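PDB 3NNR: transcriptional regulator, TetR family from Marinobacter aquaeolei, which probably binds DNA and regulates transcription, as a dimeric, all-helical member of the TetR family of bacterial regulators. Local coordinates for residues L17-G22 / Y95-R100; S87-L92 / L157-W162; I52-F57 / D109-Q114. All blocks are in the same frame, centred on the assembly; numbering follows the deposited sequence.

Overall arrangement
Along the chain the segments alternate in the order 17-22, 52-57, 87-92, 95-100, 109-114 and 157-162, so all three interactions cross. Interaction 1 touches both others: its centre lies about 14 Å from each of theirs. F18 packs on I53, F97 on I56 and F98 on F57 of interaction 3, and H99 meets L92 of interaction 2. Interactions 2 and 3, with centres about 19 Å apart, do not touch. Interactions 1 and 3 join helices 6-21 and 49-67, which flank the predicted helix-turn-helix, to helices 96-100 and 110-136; interaction 2 lies nearest the chain's centre and, like interaction 1, touches the second subunit. Together they join the probable DNA-binding region to the C-terminal helices.

Interaction 1: residues L17-G22 / Y95-R100; sequences LFNDKG and YRFFHR. With SO4 (sulfate ion), chain D.
In F97 a chi1 of 88° sets CG between the backbone N and the carbonyl carbon, 3.5 Å from F18 CB; in R100 a chi1 of -179° sets CG anti to the backbone N, and the chain then bends at chi3 to reach the last turn of helix 6-21. The two phenylalanines lie side by side, pointing the same way, with F18 CD2 over one face of the F97 ring, offset toward its rim, and F98 CB over the opposite face. N19 OD1 sits at the edge of the F97 ring, in its plane, and accepts from F97 N at 3.0 Å, the donor tilted 28° from the carbonyl plane. N19 ND2 donates to S94 O, so one amide ties both sides of the break between helices 78-94 and 96-100. R96 lays its guanidinium over N19, with N19 CB 3.7 Å above the centre of the group; its NE bonds to W93 O and its NH1 weakly to a sulfate, probably from the crystallisation liquor. R100 NH2 donates to N19 O at 3.0 Å from above the carbonyl plane, with a weak second bond from NH1, which also has a long, weak ion pair with E103 of the second subunit. Both bonds of the buried N19 amide fix its rotation, and the positive charge of R100 would probably offset the negative C-terminal end of helix 6-21.

Interaction 2: residues S87-L92 / L157-W162; sequences SVFDGL and LVITNW
Within the helical C-terminal region that TetR-family regulators use for dimerisation and often for effector binding, I159 at the end of helix 145-160 packs against V88, F89 and L92 of helix 78-94. The contact is apolar, without a hydrogen bond between the segments. I159 CG1 stands anti to the carbonyl carbon, which leaves CG2 anti to the backbone N, and this methyl meets all three partners. L92 CD1 comes closest, 3.4 Å from I159 CG2, the two side chains crossing at about a right angle; the same L92 methyl lies 3.6 Å from I159 O. V88 CG1 reaches I159 CG2 more loosely, at 4.2 Å. The third partner is a ring: I159 CG2 sits over one face of F89 in a CH-pi contact, 4.2 Å from the ring centroid and 19° off the normal, shifted toward the rim near CZ. The neighbouring ring atom, CE1, meets W162, the first residue of helix 162-169. W162 CB lies at the edge of the F89 ring, in its plane, and W162 CD1 is 3.8 Å from F89 CE1, with the indole five-membered ring turned 87° from the phenyl plane. F89 therefore spans the break at N161, touching a side chain on each side of it. Helix 186-194 adds I187 against F89 and V190 against I159, while N161 packs on N161 of the second subunit. An unidentified molecule, probably from the crystallisation liquor, is bound about 4 Å from the side chain of V88 and may mark a pocket. Held by dispersion and shape, the contact rests on one isoleucine methyl set among a leucine, a valine and an aromatic face rather than on directed bonds.

Interaction 3: residues I52-F57 / D109-Q114; sequences IIYEIF and DPRLRQ
L112 CD1 presses on the ring of F57, 3.5 Å from F57 CG, and this is the tight, buried part of the contact; R111, lying over Y54, forms its exposed side. L112 CG is anti to the backbone N, and beyond it the two methyls part: CD1 meets F57, while CD2 meets I53 CG2 at 4.0 Å. L105 of helix 102-108 and F98 of helix 96-100 also touch L112. Here helix 49-67, which follows the predicted helix-turn-helix, runs beside the start of helix 110-136; the axes of these short segments approach to 10.3 Å and are only 21° from parallel. D109 is the N-cap of the second helix: its OD1 accepts from R111 N at 2.9 Å, from above the carboxylate plane. R111 also grips that carboxylate side-on, NE to OD1 and NH2 to OD2, the latter a 2.7 Å salt bridge lying in the guanidinium plane. Held so, the guanidinium lies flat on Y54, planes 14° apart, in an off-centre cation-pi contact with 4.5 Å from R111 CZ to the ring centroid, while R111 CB sits over the same ring, 3.9 Å from Y54 CE1. An alanine in place of D109 would probably leave R111 N without its capping acceptor and the guanidinium, though still bridged to D51, freer to turn off the Y54 ring. Y54 OH is hydrogen-bonded to D115 OD2, one turn further along helix 110-136.

Interaction 1: residues L17-G22 / Y95-R100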
loop_
_atom_site.group_PDB
_atom_site.type_symbol
_atom_site.label_atom_id
_atom_site.label_comp_id
_atom_site.label_asym_id
_atom_site.label_seq_id
_atom_site.Cartn_x
_atom_site.Cartn_y
_atom_site.Cartn_z
ATOM N N LEU A 17 1.672 -17.365 14.576
ATOM C CA LEU A 17 0.830 -16.574 15.494
ATOM C C LEU A 17 0.739 -15.115 15.006
ATOM O O LEU A 17 -0.351 -14.583 14.933
ATOM C CB LEU A 17 1.332 -16.674 16.933
ATOM C CG LEU A 17 1.180 -18.034 17.633
ATOM C CD1 LEU A 17 2.031 -18.056 18.852
ATOM C CD2 LEU A 17 -0.282 -18.382 17.996
ATOM N N PHE A 18 1.857 -14.508 14.586
ATOM C CA PHE A 18 1.822 -13.151 14.048
ATOM C C PHE A 18 0.921 -13.045 12.802
ATOM O O PHE A 18 0.124 -12.150 12.749
ATOM C CB PHE A 18 3.213 -12.554 13.734
ATOM C CG PHE A 18 4.161 -12.439 14.928
ATOM C CD1 PHE A 18 3.714 -12.341 16.254
ATOM C CD2 PHE A 18 5.533 -12.327 14.694
ATOM C CE1 PHE A 18 4.646 -12.228 17.332
ATOM C CE2 PHE A 18 6.463 -12.197 15.752
ATOM C CZ PHE A 18 6.003 -12.145 17.075
ATOM N N ASN A 19 1.056 -13.961 11.844
ATOM C CA ASN A 19 0.260 -13.980 10.613
ATOM C C ASN A 19 -1.234 -14.195 10.881
ATOM O O ASN A 19 -2.083 -13.520 10.274
ATOM C CB ASN A 19 0.715 -15.107 9.652
ATOM C CG ASN A 19 2.037 -14.832 8.908
ATOM O OD1 ASN A 19 2.575 -13.724 8.866
ATOM N ND2 ASN A 19 2.527 -15.870 8.253
ATOM N N ASP A 20 -1.539 -15.091 11.809
ATOM C CA ASP A 20 -2.902 -15.478 12.118
ATOM C C ASP A 20 -3.616 -14.478 13.042
ATOM O O ASP A 20 -4.754 -14.108 12.761
ATOM C CB ASP A 20 -2.927 -16.892 12.731
ATOM C CG ASP A 20 -4.343 -17.466 12.854
ATOM O OD1 ASP A 20 -5.040 -17.565 11.808
ATOM O OD2 ASP A 20 -4.746 -17.852 13.986
ATOM N N LYS A 21 -2.979 -14.081 14.149
ATOM C CA LYS A 21 -3.605 -13.163 15.144
ATOM C C LYS A 21 -3.164 -11.684 15.063
ATOM O O LYS A 21 -3.828 -10.832 15.626
ATOM C CB LYS A 21 -3.332 -13.655 16.578
ATOM C CG LYS A 21 -3.727 -15.090 16.935
ATOM C CD LYS A 21 -5.187 -15.323 16.963
ATOM C CE LYS A 21 -5.501 -16.729 17.508
ATOM N NZ LYS A 21 -6.937 -17.134 17.281
ATOM N N GLY A 22 -2.058 -11.384 14.396
ATOM C CA GLY A 22 -1.523 -10.017 14.311
ATOM C C GLY A 22 -0.412 -9.893 15.330
ATOM O O GLY A 22 -0.602 -10.295 16.484
ATOM N N TYR A 95 4.754 -14.054 4.864
ATOM C CA TYR A 95 5.223 -13.129 5.869
ATOM C C TYR A 95 4.233 -11.959 5.977
ATOM O O TYR A 95 4.613 -10.842 6.327
ATOM C CB TYR A 95 6.641 -12.678 5.486
ATOM C CG TYR A 95 7.657 -13.791 5.621
ATOM C CD1 TYR A 95 7.766 -14.786 4.645
ATOM C CD2 TYR A 95 8.516 -13.868 6.731
ATOM C CE1 TYR A 95 8.678 -15.843 4.756
ATOM C CE2 TYR A 95 9.467 -14.943 6.857
ATOM C CZ TYR A 95 9.538 -15.928 5.853
ATOM O OH TYR A 95 10.439 -17.010 5.915
ATOM N N ARG A 96 2.941 -12.246 5.762
ATOM C CA ARG A 96 1.897 -11.207 5.738
ATOM C C ARG A 96 1.849 -10.310 6.974
ATOM O O ARG A 96 1.436 -9.149 6.852
ATOM C CB ARG A 96 0.485 -11.779 5.389
ATOM C CG ARG A 96 -0.258 -12.435 6.541
ATOM C CD ARG A 96 -1.368 -13.423 6.109
ATOM N NE ARG A 96 -0.724 -14.695 5.828
ATOM C CZ ARG A 96 -0.966 -15.869 6.407
ATOM N NH1 ARG A 96 -1.958 -16.050 7.275
ATOM N NH2 ARG A 96 -0.235 -16.914 6.037
ATOM N N PHE A 97 2.255 -10.834 8.129
ATOM C CA PHE A 97 2.271 -10.057 9.401
ATOM C C PHE A 97 3.163 -8.806 9.326
ATOM O O PHE A 97 2.886 -7.801 9.978
ATOM C CB PHE A 97 2.740 -10.915 10.602
ATOM C CG PHE A 97 4.236 -10.907 10.794
ATOM C CD1 PHE A 97 5.050 -11.706 10.027
ATOM C CD2 PHE A 97 4.837 -10.008 11.699
ATOM C CE1 PHE A 97 6.452 -11.669 10.170
ATOM C CE2 PHE A 97 6.208 -9.942 11.833
ATOM C CZ PHE A 97 7.028 -10.775 11.061
ATOM N N PHE A 98 4.230 -8.886 8.545
ATOM C CA PHE A 98 5.224 -7.822 8.460
ATOM C C PHE A 98 4.672 -6.533 7.847
ATOM O O PHE A 98 4.661 -5.493 8.505
ATOM C CB PHE A 98 6.446 -8.336 7.715
ATOM C CG PHE A 98 7.607 -7.419 7.755
ATOM C CD1 PHE A 98 8.408 -7.364 8.873
ATOM C CD2 PHE A 98 7.935 -6.643 6.654
ATOM C CE1 PHE A 98 9.496 -6.515 8.917
ATOM C CE2 PHE A 98 9.021 -5.797 6.686
ATOM C CZ PHE A 98 9.798 -5.726 7.823
ATOM N N HIS A 99 4.148 -6.620 6.630
ATOM C CA HIS A 99 3.607 -5.419 5.946
ATOM C C HIS A 99 2.363 -4.824 6.602
ATOM O O HIS A 99 2.082 -3.631 6.433
ATOM C CB HIS A 99 3.385 -5.685 4.467
ATOM C CG HIS A 99 4.634 -6.124 3.782
ATOM N ND1 HIS A 99 5.047 -7.442 3.783
ATOM C CD2 HIS A 99 5.595 -5.419 3.135
ATOM C CE1 HIS A 99 6.199 -7.527 3.138
ATOM N NE2 HIS A 99 6.551 -6.317 2.731
ATOM N N ARG A 100 1.673 -5.643 7.388
ATOM C CA ARG A 100 0.463 -5.243 8.084
ATOM C C ARG A 100 0.755 -4.257 9.219
ATOM O O ARG A 100 0.033 -3.270 9.367
ATOM C CB ARG A 100 -0.236 -6.487 8.592
ATOM C CG ARG A 100 -1.540 -6.264 9.322
ATOM C CD ARG A 100 -2.316 -7.574 9.319
ATOM N NE ARG A 100 -1.662 -8.607 10.085
ATOM C CZ ARG A 100 -1.813 -9.925 9.941
ATOM N NH1 ARG A 100 -2.546 -10.466 8.989
ATOM N NH2 ARG A 100 -1.159 -10.727 10.763
HETATM S S SO4 D . -5.272 -14.030 7.873
HETATM O O1 SO4 D . -6.299 -14.383 6.887
HETATM O O2 SO4 D . -5.755 -13.314 9.084
HETATM O O3 SO4 D . -4.664 -15.302 8.314
HETATM O O4 SO4 D . -4.416 -13.139 7.097
#

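Interaction 2: residues S87-L92 / L157-W162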
loop_
_atom_site.group_PDB
_atom_site.type_symbol
_atom_site.label_atom_id
_atom_site.label_comp_id
_atom_site.label_asym_id
_atom_site.label_seq_id
_atom_site.Cartn_x
_atom_site.Cartn_y
_atom_site.Cartn_z
ATOM N N SER A 87 6.797 -15.681 -6.946
ATOM C CA SER A 87 7.616 -15.965 -5.775
ATOM C C SER A 87 7.588 -14.837 -4.765
ATOM O O SER A 87 7.537 -15.096 -3.574
ATOM C CB SER A 87 9.058 -16.312 -6.200
ATOM O OG SER A 87 9.749 -15.211 -6.761
ATOM N N VAL A 88 7.623 -13.597 -5.253
ATOM C CA VAL A 88 7.494 -12.414 -4.411
ATOM C C VAL A 88 6.070 -12.381 -3.807
ATOM O O VAL A 88 5.939 -12.122 -2.629
ATOM C CB VAL A 88 7.833 -11.099 -5.178
ATOM C CG1 VAL A 88 7.522 -9.903 -4.351
ATOM C CG2 VAL A 88 9.311 -11.082 -5.540
ATOM N N PHE A 89 5.026 -12.654 -4.601
ATOM C CA PHE A 89 3.655 -12.701 -4.047
ATOM C C PHE A 89 3.516 -13.793 -2.982
ATOM O O PHE A 89 2.920 -13.532 -1.944
ATOM C CB PHE A 89 2.543 -12.804 -5.109
ATOM C CG PHE A 89 2.096 -11.472 -5.655
ATOM C CD1 PHE A 89 1.239 -10.665 -4.918
ATOM C CD2 PHE A 89 2.499 -11.028 -6.898
ATOM C CE1 PHE A 89 0.817 -9.416 -5.417
ATOM C CE2 PHE A 89 2.074 -9.805 -7.401
ATOM C CZ PHE A 89 1.241 -9.001 -6.660
ATOM N N ASP A 90 4.075 -14.975 -3.227
ATOM C CA ASP A 90 4.094 -16.050 -2.213
ATOM C C ASP A 90 4.809 -15.588 -0.945
ATOM O O ASP A 90 4.366 -15.899 0.150
ATOM C CB ASP A 90 4.810 -17.300 -2.717
ATOM C CG ASP A 90 4.789 -18.443 -1.688
ATOM O OD1 ASP A 90 3.701 -19.059 -1.552
ATOM O OD2 ASP A 90 5.847 -18.716 -1.034
ATOM N N GLY A 91 5.907 -14.850 -1.097
ATOM C CA GLY A 91 6.638 -14.310 0.054
ATOM C C GLY A 91 5.778 -13.374 0.885
ATOM O O GLY A 91 5.681 -13.522 2.104
ATOM N N LEU A 92 5.151 -12.415 0.209
ATOM C CA LEU A 92 4.254 -11.471 0.841
ATOM C C LEU A 92 3.091 -12.156 1.601
ATOM O O LEU A 92 2.647 -11.636 2.632
ATOM C CB LEU A 92 3.718 -10.458 -0.176
ATOM C CG LEU A 92 4.722 -9.453 -0.770
ATOM C CD1 LEU A 92 4.033 -8.703 -1.907
ATOM C CD2 LEU A 92 5.203 -8.465 0.258
ATOM N N LEU A 157 4.951 -0.320 -5.375
ATOM C CA LEU A 157 3.772 0.242 -4.713
ATOM C C LEU A 157 2.539 -0.661 -4.891
ATOM O O LEU A 157 1.782 -0.873 -3.951
ATOM C CB LEU A 157 3.488 1.675 -5.227
ATOM C CG LEU A 157 4.464 2.799 -4.820
ATOM C CD1 LEU A 157 4.242 4.102 -5.614
ATOM C CD2 LEU A 157 4.329 3.119 -3.337
ATOM N N VAL A 158 2.364 -1.205 -6.093
ATOM C CA VAL A 158 1.246 -2.100 -6.399
ATOM C C VAL A 158 1.396 -3.447 -5.719
ATOM O O VAL A 158 0.449 -3.930 -5.132
ATOM C CB VAL A 158 1.055 -2.300 -7.925
ATOM C CG1 VAL A 158 0.185 -3.535 -8.231
ATOM C CG2 VAL A 158 0.466 -1.021 -8.546
ATOM N N ILE A 159 2.571 -4.045 -5.800
ATOM C CA ILE A 159 2.786 -5.381 -5.239
ATOM C C ILE A 159 2.622 -5.404 -3.727
ATOM O O ILE A 159 1.859 -6.185 -3.199
ATOM C CB ILE A 159 4.152 -5.966 -5.615
ATOM C CG1 ILE A 159 4.208 -6.245 -7.116
ATOM C CG2 ILE A 159 4.348 -7.289 -4.941
ATOM C CD1 ILE A 159 5.531 -6.832 -7.607
ATOM N N THR A 160 3.289 -4.494 -3.051
ATOM C CA THR A 160 3.279 -4.463 -1.586
ATOM C C THR A 160 1.990 -3.979 -0.966
ATOM O O THR A 160 1.843 -4.135 0.227
ATOM C CB THR A 160 4.452 -3.647 -1.035
ATOM O OG1 THR A 160 4.335 -2.279 -1.429
ATOM C CG2 THR A 160 5.730 -4.223 -1.546
ATOM N N ASN A 161 1.075 -3.400 -1.742
ATOM C CA ASN A 161 -0.229 -2.980 -1.242
ATOM C C ASN A 161 -1.397 -3.882 -1.702
ATOM O O ASN A 161 -2.575 -3.539 -1.461
ATOM C CB ASN A 161 -0.524 -1.530 -1.726
ATOM C CG ASN A 161 -1.513 -0.759 -0.809
ATOM O OD1 ASN A 161 -1.489 -0.921 0.422
ATOM N ND2 ASN A 161 -2.364 0.112 -1.417
ATOM N N TRP A 162 -1.110 -5.019 -2.344
ATOM C CA TRP A 162 -2.176 -5.881 -2.881
ATOM C C TRP A 162 -2.939 -6.616 -1.774
ATOM O O TRP A 162 -4.163 -6.634 -1.816
ATOM C CB TRP A 162 -1.611 -6.867 -3.908
ATOM C CG TRP A 162 -2.685 -7.672 -4.575
ATOM C CD1 TRP A 162 -2.871 -9.014 -4.492
ATOM C CD2 TRP A 162 -3.749 -7.167 -5.382
ATOM N NE1 TRP A 162 -3.974 -9.387 -5.224
ATOM C CE2 TRP A 162 -4.538 -8.270 -5.771
ATOM C CE3 TRP A 162 -4.114 -5.878 -5.821
ATOM C CZ2 TRP A 162 -5.675 -8.135 -6.587
ATOM C CZ3 TRP A 162 -5.236 -5.739 -6.602
ATOM C CH2 TRP A 162 -6.000 -6.866 -7.003
#

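Interaction 3: residues I52-F57 / D109-Q114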
loop_
_atom_site.group_PDB
_atom_site.type_symbol
_atom_site.label_atom_id
_atom_site.label_comp_id
_atom_site.label_asym_id
_atom_site.label_seq_id
_atom_site.Cartn_x
_atom_site.Cartn_y
_atom_site.Cartn_z
ATOM N N ILE A 52 12.782 -11.506 17.987
ATOM C CA ILE A 52 12.108 -12.556 17.221
ATOM C C ILE A 52 11.801 -11.993 15.848
ATOM O O ILE A 52 12.212 -12.560 14.837
ATOM C CB ILE A 52 10.809 -13.104 17.892
ATOM C CG1 ILE A 52 11.159 -13.797 19.230
ATOM C CG2 ILE A 52 10.140 -14.144 17.006
ATOM C CD1 ILE A 52 9.924 -14.319 20.049
ATOM N N ILE A 53 11.143 -10.835 15.831
ATOM C CA ILE A 53 10.721 -10.195 14.584
ATOM C C ILE A 53 11.906 -9.908 13.649
ATOM O O ILE A 53 11.815 -10.177 12.439
ATOM C CB ILE A 53 9.931 -8.912 14.867
ATOM C CG1 ILE A 53 8.597 -9.242 15.554
ATOM C CG2 ILE A 53 9.635 -8.134 13.556
ATOM C CD1 ILE A 53 7.896 -8.002 16.112
ATOM N N TYR A 54 13.013 -9.405 14.204
ATOM C CA TYR A 54 14.182 -9.067 13.388
ATOM C C TYR A 54 14.716 -10.305 12.668
ATOM O O TYR A 54 14.981 -10.272 11.461
ATOM C CB TYR A 54 15.285 -8.451 14.227
ATOM C CG TYR A 54 16.514 -8.004 13.461
ATOM C CD1 TYR A 54 16.406 -7.063 12.443
ATOM C CD2 TYR A 54 17.799 -8.416 13.825
ATOM C CE1 TYR A 54 17.524 -6.595 11.742
ATOM C CE2 TYR A 54 18.963 -7.931 13.128
ATOM C CZ TYR A 54 18.800 -7.024 12.094
ATOM O OH TYR A 54 19.867 -6.550 11.388
ATOM N N GLU A 55 14.853 -11.395 13.409
ATOM C CA GLU A 55 15.353 -12.639 12.818
ATOM C C GLU A 55 14.392 -13.232 11.787
ATOM O O GLU A 55 14.838 -13.738 10.771
ATOM C CB GLU A 55 15.741 -13.652 13.885
ATOM C CG GLU A 55 16.449 -14.900 13.231
ATOM C CD GLU A 55 17.445 -15.592 14.108
ATOM O OE1 GLU A 55 17.857 -14.961 15.118
ATOM O OE2 GLU A 55 17.837 -16.752 13.766
ATOM N N ILE A 56 13.088 -13.143 12.026
ATOM C CA ILE A 56 12.110 -13.552 11.025
ATOM C C ILE A 56 12.310 -12.709 9.748
ATOM O O ILE A 56 12.361 -13.261 8.644
ATOM C CB ILE A 56 10.673 -13.393 11.516
ATOM C CG1 ILE A 56 10.348 -14.414 12.624
ATOM C CG2 ILE A 56 9.713 -13.554 10.359
ATOM C CD1 ILE A 56 8.951 -14.182 13.335
ATOM N N PHE A 57 12.416 -11.390 9.906
ATOM C CA PHE A 57 12.686 -10.514 8.764
ATOM C C PHE A 57 13.966 -10.908 8.013
ATOM O O PHE A 57 13.986 -10.940 6.776
ATOM C CB PHE A 57 12.795 -9.045 9.165
ATOM C CG PHE A 57 13.376 -8.197 8.085
ATOM C CD1 PHE A 57 12.599 -7.835 6.992
ATOM C CD2 PHE A 57 14.693 -7.815 8.119
ATOM C CE1 PHE A 57 13.132 -7.096 5.964
ATOM C CE2 PHE A 57 15.237 -7.080 7.084
ATOM C CZ PHE A 57 14.443 -6.716 6.010
ATOM N N ASP A 109 12.242 -0.763 16.099
ATOM C CA ASP A 109 13.578 -1.269 15.906
ATOM C C ASP A 109 14.392 -0.541 14.836
ATOM O O ASP A 109 14.166 -0.714 13.625
ATOM C CB ASP A 109 13.464 -2.761 15.578
ATOM C CG ASP A 109 14.782 -3.502 15.709
ATOM O OD1 ASP A 109 15.853 -2.867 15.754
ATOM O OD2 ASP A 109 14.749 -4.754 15.778
ATOM N N PRO A 110 15.384 0.245 15.280
ATOM C CA PRO A 110 16.276 0.925 14.327
ATOM C C PRO A 110 17.072 0.016 13.405
ATOM O O PRO A 110 17.403 0.433 12.300
ATOM C CB PRO A 110 17.206 1.712 15.237
ATOM C CG PRO A 110 16.317 2.096 16.374
ATOM C CD PRO A 110 15.421 0.899 16.598
ATOM N N ARG A 111 17.361 -1.207 13.851
ATOM C CA ARG A 111 18.094 -2.184 13.036
ATOM C C ARG A 111 17.213 -2.609 11.889
ATOM O O ARG A 111 17.667 -2.700 10.747
ATOM C CB ARG A 111 18.463 -3.440 13.819
ATOM C CG ARG A 111 19.316 -3.251 15.074
ATOM C CD ARG A 111 19.325 -4.553 15.912
ATOM N NE ARG A 111 17.963 -5.007 16.256
ATOM C CZ ARG A 111 17.656 -6.068 17.009
ATOM N NH1 ARG A 111 18.595 -6.809 17.590
ATOM N NH2 ARG A 111 16.374 -6.375 17.216
ATOM N N LEU A 112 15.952 -2.880 12.216
ATOM C CA LEU A 112 14.955 -3.305 11.232
ATOM C C LEU A 112 14.668 -2.203 10.230
ATOM O O LEU A 112 14.600 -2.437 9.044
ATOM C CB LEU A 112 13.683 -3.714 11.955
ATOM C CG LEU A 112 12.586 -4.423 11.178
ATOM C CD1 LEU A 112 13.143 -5.606 10.499
ATOM C CD2 LEU A 112 11.468 -4.844 12.143
ATOM N N ARG A 113 14.536 -0.986 10.725
ATOM C CA ARG A 113 14.314 0.200 9.893
ATOM C C ARG A 113 15.468 0.385 8.911
ATOM O O ARG A 113 15.245 0.574 7.716
ATOM C CB ARG A 113 14.209 1.442 10.798
ATOM C CG ARG A 113 13.824 2.774 10.144
ATOM C CD ARG A 113 14.130 3.922 11.149
ATOM N NE ARG A 113 13.539 3.678 12.483
ATOM C CZ ARG A 113 13.993 4.147 13.664
ATOM N NH1 ARG A 113 15.101 4.918 13.768
ATOM N NH2 ARG A 113 13.333 3.816 14.784
ATOM N N GLN A 114 16.696 0.312 9.421
ATOM C CA GLN A 114 17.897 0.448 8.584
ATOM C C GLN A 114 17.904 -0.656 7.506
ATOM O O GLN A 114 17.834 -0.344 6.311
ATOM C CB GLN A 114 19.167 0.453 9.461
ATOM C CG GLN A 114 20.542 0.436 8.765
ATOM C CD GLN A 114 20.879 1.717 8.014
ATOM O OE1 GLN A 114 21.864 2.368 8.349
ATOM N NE2 GLN A 114 20.068 2.088 7.005
#